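PDB 2ISM: putative oxidoreductase from Thermus thermophilus, which belongs to the glucose/sorbosone dehydrogenase family of beta-propeller proteins and carries a bound calcium ion. Local coordinates for residues Y95-V98 against G102-N105. Residues are numbered along the deposited sequence; the frame is centred on the assembly and turned at random.
Sequences YRTV and GLRN
Val98 and Arg104 face each other as an antiparallel hydrogen-bonded pair where strands 92-98 and 104-112 meet beside their turn. Val98 N donates to Arg104 O at 2.9 Å, and Arg104 N returns a bond to Val98 O at 3.0 Å; both are nearly straight. One step further in, Thr97 and Asn105 form the neighbouring non-hydrogen-bonded pair, where Asn105 CA lies 3.3 Å from Arg96 O in a CA-H...O contact. A similar contact, from Leu103 CA to Val98 O, adds to the load on that carbonyl.

On the face bearing Val98 and Arg104, the two side chains run alongside each other. A turn about the CB-CG bond of Arg104 (chi2 -75°) bends the chain so that one face of its guanidinium is presented to Val98 CG1, which sits over it, offset toward the rim and 3.7 Å from Arg104 NE. Gly102 O lies at the edge of the guanidinium, in its plane, and accepts from Arg104 NH1 at 2.9 Å. NH1 also bonds Glu100 O, and NE forms a salt bridge with Asp125, so several polar partners hold the group's rotation.

The other face carries Thr97 and Asn105, with the Tyr95 ring leaning in: Asn105 CB approaches Tyr95 OH to 3.4 Å, and ring and amide planes are 38° apart. Thr97 OG1 accepts a hydrogen bond from Gly76 N, while its CG2 meets Leu103 CD1 at 4.0 Å. Together these contacts close the beta hairpin between the two middle strands of a four-stranded antiparallel sheet, one blade of the beta-propeller.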
loop_
_atom_site.group_PDB
_atom_site.type_symbol
_atom_site.label_atom_id
_atom_site.label_comp_id
_atom_site.label_asym_id
_atom_site.label_seq_id
_atom_site.Cartn_x
_atom_site.Cartn_y
_atom_site.Cartn_z
ATOM N N TYR B 95 -13.270 -14.655 20.793
ATOM C CA TYR B 95 -13.455 -14.041 22.107
ATOM C C TYR B 95 -14.958 -13.846 22.252
ATOM O O TYR B 95 -15.581 -13.245 21.378
ATOM C CB TYR B 95 -12.759 -12.674 22.144
ATOM C CG TYR B 95 -12.779 -11.963 23.487
ATOM C CD1 TYR B 95 -11.605 -11.801 24.226
ATOM C CD2 TYR B 95 -13.958 -11.420 24.000
ATOM C CE1 TYR B 95 -11.600 -11.110 25.442
ATOM C CE2 TYR B 95 -13.969 -10.728 25.223
ATOM C CZ TYR B 95 -12.786 -10.577 25.934
ATOM O OH TYR B 95 -12.770 -9.890 27.127
ATOM N N ARG B 96 -15.550 -14.348 23.335
ATOM C CA ARG B 96 -16.990 -14.184 23.514
ATOM C C ARG B 96 -17.425 -13.990 24.961
ATOM O O ARG B 96 -16.749 -14.427 25.898
ATOM C CB ARG B 96 -17.747 -15.400 22.952
ATOM C CG ARG B 96 -17.525 -16.679 23.762
ATOM C CD ARG B 96 -18.554 -17.755 23.435
ATOM N NE ARG B 96 -18.264 -19.003 24.137
ATOM C CZ ARG B 96 -19.025 -20.093 24.084
ATOM N NH1 ARG B 96 -20.138 -20.098 23.361
ATOM N NH2 ARG B 96 -18.661 -21.188 24.744
ATOM N N THR B 97 -18.568 -13.328 25.126
ATOM C CA THR B 97 -19.153 -13.115 26.440
ATOM C C THR B 97 -20.179 -14.245 26.544
ATOM O O THR B 97 -21.034 -14.395 25.665
ATOM C CB THR B 97 -19.901 -11.766 26.524
ATOM O OG1 THR B 97 -19.094 -10.728 25.952
ATOM C CG2 THR B 97 -20.196 -11.415 27.983
ATOM N N VAL B 98 -20.090 -15.054 27.596
ATOM C CA VAL B 98 -21.026 -16.159 27.760
ATOM C C VAL B 98 -21.754 -16.050 29.100
ATOM O O VAL B 98 -21.219 -15.491 30.061
ATOM C CB VAL B 98 -20.291 -17.528 27.656
ATOM C CG1 VAL B 98 -19.474 -17.792 28.908
ATOM C CG2 VAL B 98 -21.298 -18.642 27.412
ATOM N N GLY B 102 -22.437 -18.980 34.389
ATOM C CA GLY B 102 -21.899 -17.777 34.994
ATOM C C GLY B 102 -21.539 -16.787 33.900
ATOM O O GLY B 102 -21.049 -17.180 32.840
ATOM N N LEU B 103 -21.783 -15.506 34.147
ATOM C CA LEU B 103 -21.489 -14.478 33.159
ATOM C C LEU B 103 -20.019 -14.072 33.171
ATOM O O LEU B 103 -19.506 -13.596 34.184
ATOM C CB LEU B 103 -22.361 -13.246 33.416
ATOM C CG LEU B 103 -22.149 -12.024 32.515
ATOM C CD1 LEU B 103 -22.518 -12.354 31.071
ATOM C CD2 LEU B 103 -23.010 -10.881 33.025
ATOM N N ARG B 104 -19.337 -14.267 32.047
ATOM C CA ARG B 104 -17.935 -13.882 31.951
ATOM C C ARG B 104 -17.472 -13.910 30.500
ATOM O O ARG B 104 -18.160 -14.443 29.631
ATOM C CB ARG B 104 -17.054 -14.813 32.804
ATOM C CG ARG B 104 -16.709 -16.170 32.194
ATOM C CD ARG B 104 -17.873 -17.161 32.203
ATOM N NE ARG B 104 -17.415 -18.517 31.882
ATOM C CZ ARG B 104 -18.181 -19.605 31.916
ATOM N NH1 ARG B 104 -19.461 -19.517 32.255
ATOM N NH2 ARG B 104 -17.664 -20.790 31.620
ATOM N N ASN B 105 -16.321 -13.300 30.238
ATOM C CA ASN B 105 -15.759 -13.305 28.894
ATOM C C ASN B 105 -14.733 -14.437 28.841
ATOM O O ASN B 105 -14.181 -14.843 29.868
ATOM C CB ASN B 105 -15.097 -11.958 28.563
ATOM C CG ASN B 105 -16.113 -10.880 28.188
ATOM O OD1 ASN B 105 -16.264 -9.867 28.880
ATOM N ND2 ASN B 105 -16.811 -11.098 27.089
#